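Local structure of metallo-beta-lactamase (Serratia marcescens, 3VQZ) at residues A[145-150]-A[172-177]; A[69-74]-A[155-160]; A[96-101]-A[149-154]. The protein probably hydrolyses the amide bond of beta-lactam antibiotics at a zinc-containing active site, as a class B3 metallo-beta-lactamase. All coordinates share one frame; numbering follows the deposited sequence.

Interaction 1 of 3, residues A[145-150]-A[172-177]. With ZN (zinc ion), chain B; MCR (sulfanylacetic acid), chain F.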
loop_
_atom_site.group_PDB
_atom_site.type_symbol
_atom_site.label_atom_id
_atom_site.label_comp_id
_atom_site.label_asym_id
_atom_site.label_seq_id
_atom_site.Cartn_x
_atom_site.Cartn_y
_atom_site.Cartn_z
ATOM N N HIS A 145 3.336 0.022 -10.605
ATOM C CA HIS A 145 4.776 -0.150 -10.802
ATOM C C HIS A 145 5.173 -1.399 -10.076
ATOM O O HIS A 145 4.980 -1.499 -8.860
ATOM C CB HIS A 145 5.559 1.017 -10.202
ATOM C CG HIS A 145 5.166 2.371 -10.738
ATOM N ND1 HIS A 145 5.923 3.045 -11.639
ATOM C CD2 HIS A 145 4.071 3.186 -10.450
ATOM C CE1 HIS A 145 5.338 4.226 -11.922
ATOM N NE2 HIS A 145 4.206 4.317 -11.195
ATOM N N ALA A 146 5.736 -2.365 -10.799
ATOM C CA ALA A 146 6.219 -3.588 -10.160
ATOM C C ALA A 146 7.333 -3.239 -9.184
ATOM O O ALA A 146 8.337 -2.669 -9.578
ATOM C CB ALA A 146 6.707 -4.592 -11.207
ATOM N N THR A 147 7.140 -3.540 -7.906
ATOM C CA THR A 147 8.212 -3.391 -6.909
ATOM C C THR A 147 8.359 -4.683 -6.083
ATOM O O THR A 147 8.006 -4.714 -4.900
ATOM C CB THR A 147 7.995 -2.177 -5.964
ATOM O OG1 THR A 147 6.691 -2.249 -5.369
ATOM C CG2 THR A 147 8.164 -0.844 -6.713
ATOM N N PRO A 148 8.870 -5.758 -6.714
ATOM C CA PRO A 148 8.936 -7.049 -6.028
ATOM C C PRO A 148 10.088 -7.144 -5.039
ATOM O O PRO A 148 10.950 -6.240 -4.974
ATOM C CB PRO A 148 9.131 -8.048 -7.178
ATOM C CG PRO A 148 9.855 -7.275 -8.236
ATOM C CD PRO A 148 9.377 -5.838 -8.102
ATOM N N GLY A 149 10.099 -8.226 -4.265
ATOM C CA GLY A 149 11.191 -8.488 -3.322
ATOM C C GLY A 149 10.703 -8.787 -1.916
ATOM O O GLY A 149 11.057 -9.816 -1.342
ATOM N N HIS A 150 9.917 -7.875 -1.342
ATOM C CA HIS A 150 9.275 -8.126 -0.063
ATOM C C HIS A 150 8.221 -9.184 -0.283
ATOM O O HIS A 150 8.030 -10.054 0.559
ATOM C CB HIS A 150 8.692 -6.843 0.522
ATOM C CG HIS A 150 7.977 -7.042 1.841
ATOM N ND1 HIS A 150 8.634 -7.154 3.019
ATOM C CD2 HIS A 150 6.621 -7.158 2.135
ATOM C CE1 HIS A 150 7.743 -7.345 4.012
ATOM N NE2 HIS A 150 6.510 -7.334 3.472
ATOM N N PHE A 172 1.705 5.639 -3.361
ATOM C CA PHE A 172 1.430 4.684 -2.305
ATOM C C PHE A 172 2.531 3.625 -2.379
ATOM O O PHE A 172 2.496 2.728 -3.222
ATOM C CB PHE A 172 0.041 4.047 -2.443
ATOM C CG PHE A 172 -0.454 3.390 -1.173
ATOM C CD1 PHE A 172 -1.576 3.891 -0.505
ATOM C CD2 PHE A 172 0.223 2.300 -0.619
ATOM C CE1 PHE A 172 -2.032 3.295 0.674
ATOM C CE2 PHE A 172 -0.234 1.694 0.561
ATOM C CZ PHE A 172 -1.358 2.197 1.210
ATOM N N ALA A 173 3.509 3.738 -1.487
ATOM C CA ALA A 173 4.720 2.937 -1.587
ATOM C C ALA A 173 4.565 1.586 -0.892
ATOM O O ALA A 173 4.347 1.510 0.324
ATOM C CB ALA A 173 5.911 3.704 -1.029
ATOM N N ASP A 174 4.679 0.520 -1.677
ATOM C CA ASP A 174 4.763 -0.823 -1.123
ATOM C C ASP A 174 6.047 -0.964 -0.276
ATOM O O ASP A 174 7.012 -0.180 -0.431
ATOM C CB ASP A 174 4.735 -1.839 -2.263
ATOM C CG ASP A 174 4.530 -3.264 -1.785
ATOM O OD1 ASP A 174 3.969 -3.486 -0.683
ATOM O OD2 ASP A 174 4.930 -4.175 -2.535
ATOM N N SER A 175 6.047 -1.945 0.621
ATOM C CA SER A 175 7.208 -2.235 1.479
ATOM C C SER A 175 8.411 -2.750 0.706
ATOM O O SER A 175 8.285 -3.607 -0.179
ATOM C CB SER A 175 6.844 -3.263 2.538
ATOM O OG SER A 175 5.697 -2.839 3.231
ATOM N N LEU A 176 9.575 -2.224 1.068
ATOM C CA LEU A 176 10.832 -2.602 0.449
ATOM C C LEU A 176 11.737 -3.240 1.508
ATOM O O LEU A 176 12.963 -3.121 1.450
ATOM C CB LEU A 176 11.504 -1.358 -0.159
ATOM C CG LEU A 176 10.685 -0.546 -1.168
ATOM C CD1 LEU A 176 11.468 0.689 -1.618
ATOM C CD2 LEU A 176 10.283 -1.410 -2.365
ATOM N N THR A 177 11.109 -3.917 2.465
ATOM C CA THR A 177 11.783 -4.402 3.668
ATOM C C THR A 177 12.218 -5.870 3.572
ATOM O O THR A 177 11.412 -6.767 3.264
ATOM C CB THR A 177 10.877 -4.251 4.900
ATOM O OG1 THR A 177 9.586 -4.808 4.601
ATOM C CG2 THR A 177 10.733 -2.770 5.277
HETATM ZN ZN ZN B . 4.633 -7.517 4.293
HETATM O OXT MCR F . 7.317 -4.224 5.920
HETATM C C MCR F . 6.242 -4.880 5.868
HETATM O O MCR F . 5.330 -4.611 5.050
HETATM C CA MCR F . 6.056 -6.023 6.853
HETATM S S2 MCR F . 4.594 -7.016 6.414
HETATM O O HOH W 1 8.801 -5.502 -2.300
#
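Thr147 O, His150 N and Ser175 O converge on a single water, which donates to both carbonyls and accepts from the His150 amide N-H, 2.8 Å from His150 N. The segments that follow strands 140-146 and 166-173 are thereby joined through backbone polar groups. Beyond the water the contact passes to the imidazole. Its ND1 donates to Thr177 O at 2.8 Å along a nearly straight path (172°); it meets a lone pair in the carbonyl plane, and Thr177 O itself lies almost in the plane of the ring. With CG anti to the backbone N (chi1 179°), the ring runs alongside the Thr177 side chain and turns NE2 to the zinc ion, 2.1 Å away. Ser175 CB sits over one face in a CH-pi contact, 4.0 Å from the ring centroid, so the bond at the edge and the methylene on the face together limit its rotation.

Segment 172-177 also holds the sulfanylacetic acid: Ser175 OG donates to its O at 2.6 Å, and Thr177 OG1 to its OXT at 2.7 Å, while the sulfur S2 binds the zinc. Thr147 OG1 passes Asp174 CB at 3.7 Å, but its hydrogen-bond partner is Thr156, on strand 155-163. That strand lies between strands 140-146 and 166-173, which lead into the two segments, and Leu176 packs against helices 190-204 and 241-260.

Interaction 2 of 3, residues A[69-74]-A[155-160]. With NA (sodium ion), chain D; ZN (zinc ion), chain B; MCR (sulfanylacetic acid), chain F.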
loop_
_atom_site.group_PDB
_atom_site.type_symbol
_atom_site.label_atom_id
_atom_site.label_comp_id
_atom_site.label_asym_id
_atom_site.label_seq_id
_atom_site.Cartn_x
_atom_site.Cartn_y
_atom_site.Cartn_z
ATOM N N LEU A 69 -7.065 -1.774 -4.661
ATOM C CA LEU A 69 -5.710 -2.087 -5.099
ATOM C C LEU A 69 -4.900 -2.657 -3.955
ATOM O O LEU A 69 -5.008 -2.187 -2.820
ATOM C CB LEU A 69 -5.032 -0.854 -5.671
ATOM C CG LEU A 69 -5.848 -0.017 -6.658
ATOM C CD1 LEU A 69 -5.002 1.157 -7.124
ATOM C CD2 LEU A 69 -6.388 -0.816 -7.847
ATOM N N SER A 70 -4.104 -3.680 -4.252
ATOM C CA SER A 70 -3.285 -4.345 -3.246
ATOM C C SER A 70 -1.816 -4.106 -3.519
ATOM O O SER A 70 -1.349 -4.365 -4.628
ATOM C CB SER A 70 -3.565 -5.849 -3.248
ATOM O OG SER A 70 -2.641 -6.548 -2.423
ATOM N N THR A 71 -1.100 -3.604 -2.510
ATOM C CA THR A 71 0.349 -3.417 -2.581
ATOM C C THR A 71 1.008 -4.793 -2.574
ATOM O O THR A 71 1.561 -5.235 -3.598
ATOM C CB THR A 71 0.889 -2.547 -1.422
ATOM O OG1 THR A 71 0.491 -3.083 -0.142
ATOM C CG2 THR A 71 0.387 -1.101 -1.564
ATOM N N HIS A 72 0.903 -5.489 -1.443
ATOM C CA HIS A 72 1.384 -6.864 -1.340
ATOM C C HIS A 72 0.512 -7.697 -0.445
ATOM O O HIS A 72 -0.190 -7.183 0.439
ATOM C CB HIS A 72 2.864 -6.918 -0.941
ATOM C CG HIS A 72 3.138 -6.616 0.521
ATOM N ND1 HIS A 72 3.344 -5.371 0.978
ATOM C CD2 HIS A 72 3.278 -7.464 1.627
ATOM C CE1 HIS A 72 3.594 -5.411 2.308
ATOM N NE2 HIS A 72 3.547 -6.685 2.702
ATOM N N SER A 73 0.553 -9.005 -0.675
ATOM C CA SER A 73 -0.381 -9.940 -0.051
ATOM C C SER A 73 0.118 -10.560 1.251
ATOM O O SER A 73 0.274 -11.784 1.328
ATOM C CB SER A 73 -0.722 -11.053 -1.049
ATOM O OG SER A 73 0.462 -11.578 -1.620
ATOM N N HIS A 74 0.377 -9.721 2.254
ATOM C CA HIS A 74 0.574 -10.172 3.628
ATOM C C HIS A 74 -0.646 -9.802 4.414
ATOM O O HIS A 74 -1.370 -8.867 4.038
ATOM C CB HIS A 74 1.809 -9.546 4.261
ATOM C CG HIS A 74 3.106 -10.122 3.759
ATOM N ND1 HIS A 74 4.256 -9.435 3.788
ATOM C CD2 HIS A 74 3.402 -11.361 3.190
ATOM C CE1 HIS A 74 5.251 -10.196 3.277
ATOM N NE2 HIS A 74 4.723 -11.368 2.906
ATOM N N ILE A 155 3.230 -4.280 -5.706
ATOM C CA ILE A 155 2.981 -3.144 -6.593
ATOM C C ILE A 155 2.976 -1.860 -5.783
ATOM O O ILE A 155 2.351 -1.772 -4.732
ATOM C CB ILE A 155 1.644 -3.258 -7.381
ATOM C CG1 ILE A 155 1.627 -4.470 -8.342
ATOM C CG2 ILE A 155 1.354 -1.966 -8.150
ATOM C CD1 ILE A 155 2.640 -4.399 -9.481
ATOM N N THR A 156 3.716 -0.879 -6.280
ATOM C CA THR A 156 3.679 0.488 -5.788
ATOM C C THR A 156 2.787 1.259 -6.772
ATOM O O THR A 156 2.919 1.077 -7.989
ATOM C CB THR A 156 5.116 1.033 -5.713
ATOM O OG1 THR A 156 5.802 0.360 -4.649
ATOM C CG2 THR A 156 5.158 2.537 -5.478
ATOM N N TRP A 157 1.861 2.058 -6.232
ATOM C CA TRP A 157 0.808 2.715 -6.997
ATOM C C TRP A 157 0.999 4.216 -7.007
ATOM O O TRP A 157 1.280 4.819 -5.963
ATOM C CB TRP A 157 -0.562 2.385 -6.402
ATOM C CG TRP A 157 -0.884 0.899 -6.315
ATOM C CD1 TRP A 157 -0.710 0.049 -5.218
ATOM C CD2 TRP A 157 -1.483 0.058 -7.351
ATOM N NE1 TRP A 157 -1.136 -1.225 -5.503
ATOM C CE2 TRP A 157 -1.625 -1.285 -6.765
ATOM C CE3 TRP A 157 -1.894 0.270 -8.672
ATOM C CZ2 TRP A 157 -2.152 -2.349 -7.487
ATOM C CZ3 TRP A 157 -2.422 -0.810 -9.383
ATOM C CH2 TRP A 157 -2.546 -2.090 -8.805
ATOM N N THR A 158 0.854 4.842 -8.176
ATOM C CA THR A 158 1.024 6.300 -8.251
ATOM C C THR A 158 -0.135 6.999 -8.955
ATOM O O THR A 158 -0.800 6.415 -9.832
ATOM C CB THR A 158 2.362 6.706 -8.930
ATOM O OG1 THR A 158 2.302 6.407 -10.330
ATOM C CG2 THR A 158 3.540 5.974 -8.305
ATOM N N TRP A 159 -0.374 8.248 -8.561
ATOM C CA TRP A 159 -1.372 9.097 -9.202
ATOM C C TRP A 159 -1.088 10.543 -8.909
ATOM O O TRP A 159 -0.106 10.864 -8.218
ATOM C CB TRP A 159 -2.779 8.743 -8.721
ATOM C CG TRP A 159 -2.955 8.842 -7.230
ATOM C CD1 TRP A 159 -3.334 9.965 -6.489
ATOM C CD2 TRP A 159 -2.769 7.763 -6.231
ATOM N NE1 TRP A 159 -3.383 9.671 -5.158
ATOM C CE2 TRP A 159 -3.065 8.360 -4.931
ATOM C CE3 TRP A 159 -2.400 6.413 -6.292
ATOM C CZ2 TRP A 159 -2.995 7.624 -3.745
ATOM C CZ3 TRP A 159 -2.324 5.679 -5.096
ATOM C CH2 TRP A 159 -2.619 6.267 -3.855
ATOM N N GLN A 160 -1.930 11.437 -9.431
ATOM C CA GLN A 160 -1.880 12.825 -8.993
ATOM C C GLN A 160 -3.192 13.313 -8.393
ATOM O O GLN A 160 -4.281 12.989 -8.880
ATOM C CB GLN A 160 -1.367 13.772 -10.090
ATOM C CG GLN A 160 -2.298 13.968 -11.259
ATOM C CD GLN A 160 -2.080 15.300 -11.978
ATOM O OE1 GLN A 160 -0.958 15.650 -12.331
ATOM N NE2 GLN A 160 -3.159 16.027 -12.221
HETATM NA NA NA D . 0.091 -6.222 -5.621
HETATM ZN ZN ZN B . 4.633 -7.517 4.293
HETATM O OXT MCR F . 7.317 -4.224 5.920
HETATM C C MCR F . 6.242 -4.880 5.868
HETATM O O MCR F . 5.330 -4.611 5.050
HETATM C CA MCR F . 6.056 -6.023 6.853
HETATM S S2 MCR F . 4.594 -7.016 6.414
HETATM O O HOH W 2 -0.670 -8.024 -3.717
#
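Leu69 and Trp157 cross obliquely, the leucine lying over one face of the indole. CD1 meets the six-membered ring in a CH-pi contact, 3.8 Å from its centroid and 3.6 Å from Trp157 CE3, while Leu69 CB rests nearer the rim. The opposite face is covered from within the strand by Ile155 CG2, which stands above the centre of the ring system, so the indole is sandwiched between aliphatic groups. Trp157 has CG beside its own backbone N (chi1 -57°), a setting that carries the indole toward the facing loop, where its pyrrole edge meets the backbone. There NE1 makes a weak hydrogen bond to Ser70 O, 3.3 Å away and bent to 145°. Thr71 crosses the same edge, its CG2 4.0 Å from Trp157 CD1; its hydroxyl is bonded to Asp41.

The loop leaves strand 65-69 of one sheet of the alpha-beta/beta-alpha sandwich fold, and the family's His-x-His-x-Asp-His zinc motif begins in it at His72 and runs into helix 75-78, while strand 155-163 belongs to the other sheet. Ile155 N donates to Thr71 O at 2.9 Å. Thr71 O also binds a sodium ion, and Ser70 O coordinates the same ion. A water on this ion donates to Ser70 OG.

Farther along the loop, an inverse gamma turn centred on Ser73 separates the two zinc-binding imidazoles. His72 binds the zinc ion through NE2, and His74 through ND1, 2.0 Å from the zinc; CG of His74 and S2 of the bound sulfanylacetic acid both lie at the edge of the His72 ring, in its plane. Asp174 and Asp111 are second-shell partners that orient these rings, bonding His72 ND1 and His74 NE2 respectively.

Interaction 3 of 3, residues A[96-101]-A[149-154]. With ZN (zinc ion), chain B; NA (sodium ion), chain D; MCR (sulfanylacetic acid), chain F.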
loop_
_atom_site.group_PDB
_atom_site.type_symbol
_atom_site.label_atom_id
_atom_site.label_comp_id
_atom_site.label_asym_id
_atom_site.label_seq_id
_atom_site.Cartn_x
_atom_site.Cartn_y
_atom_site.Cartn_z
ATOM N N ALA A 96 0.694 -9.882 -10.688
ATOM C CA ALA A 96 0.396 -11.248 -11.145
ATOM C C ALA A 96 0.737 -12.301 -10.099
ATOM O O ALA A 96 -0.051 -13.211 -9.854
ATOM C CB ALA A 96 1.116 -11.550 -12.450
ATOM N N ALA A 97 1.892 -12.138 -9.457
ATOM C CA ALA A 97 2.428 -13.156 -8.551
ATOM C C ALA A 97 1.755 -13.234 -7.183
ATOM O O ALA A 97 1.933 -14.222 -6.484
ATOM C CB ALA A 97 3.932 -12.987 -8.395
ATOM N N ASN A 98 0.999 -12.206 -6.793
ATOM C CA ASN A 98 0.272 -12.231 -5.508
ATOM C C ASN A 98 -1.207 -12.555 -5.672
ATOM O O ASN A 98 -1.914 -12.773 -4.684
ATOM C CB ASN A 98 0.410 -10.896 -4.763
ATOM C CG ASN A 98 1.827 -10.627 -4.292
ATOM O OD1 ASN A 98 2.723 -11.455 -4.463
ATOM N ND2 ASN A 98 2.040 -9.455 -3.706
ATOM N N VAL A 99 -1.666 -12.560 -6.921
ATOM C CA VAL A 99 -3.071 -12.812 -7.245
ATOM C C VAL A 99 -3.627 -14.038 -6.512
ATOM O O VAL A 99 -4.684 -13.963 -5.862
ATOM C CB VAL A 99 -3.273 -12.938 -8.774
ATOM C CG1 VAL A 99 -4.664 -13.440 -9.124
ATOM C CG2 VAL A 99 -3.033 -11.598 -9.442
ATOM N N ASP A 100 -2.910 -15.155 -6.586
ATOM C CA ASP A 100 -3.430 -16.397 -6.014
ATOM C C ASP A 100 -3.427 -16.408 -4.494
ATOM O O ASP A 100 -4.325 -16.972 -3.871
ATOM C CB ASP A 100 -2.754 -17.623 -6.631
ATOM C CG ASP A 100 -3.298 -17.934 -8.024
ATOM O OD1 ASP A 100 -4.492 -18.317 -8.141
ATOM O OD2 ASP A 100 -2.542 -17.768 -9.006
ATOM N N THR A 101 -2.442 -15.741 -3.897
ATOM C CA THR A 101 -2.445 -15.513 -2.460
ATOM C C THR A 101 -3.709 -14.762 -2.026
ATOM O O THR A 101 -4.295 -15.089 -1.000
ATOM C CB THR A 101 -1.188 -14.753 -2.007
ATOM O OG1 THR A 101 -0.028 -15.439 -2.487
ATOM C CG2 THR A 101 -1.121 -14.684 -0.486
ATOM N N GLY A 149 10.099 -8.226 -4.265
ATOM C CA GLY A 149 11.191 -8.488 -3.322
ATOM C C GLY A 149 10.703 -8.787 -1.916
ATOM O O GLY A 149 11.057 -9.816 -1.342
ATOM N N HIS A 150 9.917 -7.875 -1.342
ATOM C CA HIS A 150 9.275 -8.126 -0.063
ATOM C C HIS A 150 8.221 -9.184 -0.283
ATOM O O HIS A 150 8.030 -10.054 0.559
ATOM C CB HIS A 150 8.692 -6.843 0.522
ATOM C CG HIS A 150 7.977 -7.042 1.841
ATOM N ND1 HIS A 150 8.634 -7.154 3.019
ATOM C CD2 HIS A 150 6.621 -7.158 2.135
ATOM C CE1 HIS A 150 7.743 -7.345 4.012
ATOM N NE2 HIS A 150 6.510 -7.334 3.472
ATOM N N THR A 151 7.538 -9.108 -1.425
ATOM C CA THR A 151 6.776 -10.225 -1.998
ATOM C C THR A 151 7.067 -10.161 -3.485
ATOM O O THR A 151 7.548 -9.146 -3.984
ATOM C CB THR A 151 5.245 -10.094 -1.836
ATOM O OG1 THR A 151 4.780 -8.973 -2.604
ATOM C CG2 THR A 151 4.853 -9.921 -0.390
ATOM N N GLU A 152 6.755 -11.243 -4.187
ATOM C CA GLU A 152 7.007 -11.352 -5.610
ATOM C C GLU A 152 6.055 -10.490 -6.445
ATOM O O GLU A 152 6.414 -10.038 -7.540
ATOM C CB GLU A 152 6.886 -12.828 -6.016
ATOM C CG GLU A 152 7.815 -13.240 -7.148
ATOM C CD GLU A 152 7.439 -14.590 -7.762
ATOM O OE1 GLU A 152 6.971 -15.485 -7.014
ATOM O OE2 GLU A 152 7.596 -14.741 -8.998
ATOM N N GLY A 153 4.847 -10.244 -5.935
ATOM C CA GLY A 153 3.857 -9.495 -6.714
ATOM C C GLY A 153 3.597 -8.080 -6.223
ATOM O O GLY A 153 2.558 -7.491 -6.545
ATOM N N GLY A 154 4.529 -7.550 -5.422
ATOM C CA GLY A 154 4.422 -6.213 -4.846
ATOM C C GLY A 154 4.228 -5.143 -5.911
ATOM O O GLY A 154 4.949 -5.122 -6.914
HETATM ZN ZN ZN B . 4.633 -7.517 4.293
HETATM NA NA NA D . 0.091 -6.222 -5.621
HETATM O OXT MCR F . 7.317 -4.224 5.920
HETATM C C MCR F . 6.242 -4.880 5.868
HETATM O O MCR F . 5.330 -4.611 5.050
HETATM C CA MCR F . 6.056 -6.023 6.853
HETATM S S2 MCR F . 4.594 -7.016 6.414
HETATM O O HOH W 3 4.272 -15.876 -6.475
HETATM O O HOH W 2 -0.670 -8.024 -3.717
#
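Asn98 of segment 96-101 reaches the loop that joins strands 140-146 and 155-163 and bears the zinc ligand His150, a feature of the metallo-beta-lactamase fold. Hydrogen bonds through its amide carry most of the contact. ND2 donates to Thr151 OG1 at 3.0 Å and nearly straight (172°), with the hydroxyl in the amide plane; the two side chains cross at about a right angle. Thr151 OG1 stands between its backbone N and carbonyl carbon (chi1 66°), a setting that presents it to the amide. On the other side of the amide group, OD1 accepts from Gly153 N at 2.9 Å, a weak bond because the N-H points well off the oxygen (125°). The asparagine thus bridges two residues of the loop, and Thr151 in turn touches the zinc ligand His72, so it is a second-shell residue between Asn98 and the metal site.

Apolar contact comes from Ala97, whose CB meets Glu152 CB at 3.8 Å, and the glutamate chain extends past the methyl. Backbones come close as well: the CA atoms of Ala97 and Gly153 are 4.3 Å apart.

Water and sodium add further links. One water donates both to Ala97 O and to Glu152 OE1, at 2.8 Å from the latter, and so links the two residues. Gly153 O binds the sodium ion at 2.9 Å, joining Ser70 O and Thr71 O in its shell. A water on that ion accepts from Asn98 ND2 at 3.1 Å, so ND2 serves both this water and Thr151 OG1.

From the N terminus, the chain first meets 69-74, the loop after strand 65-69, whose partner 155-160 closes interaction 2 some eighty residues later. Within that span lies interaction 3, opened at 96-101 and closed at 149-154. Interaction 1 starts at 145-150, sharing Gly149 and His150 with interaction 3, and closes at 172-177, beyond the end of interaction 2, so that interactions 1 and 2 cross. Interactions 2 and 3 bring the end of strand 65-69 with its loop, and the segment after strand 91-95, to the five-stranded sheet, whereas interaction 1 joins segments leaving two of its strands. All three reach the zinc ion and the bound sulfanylacetic acid; interactions 2 and 3 share the sodium ion.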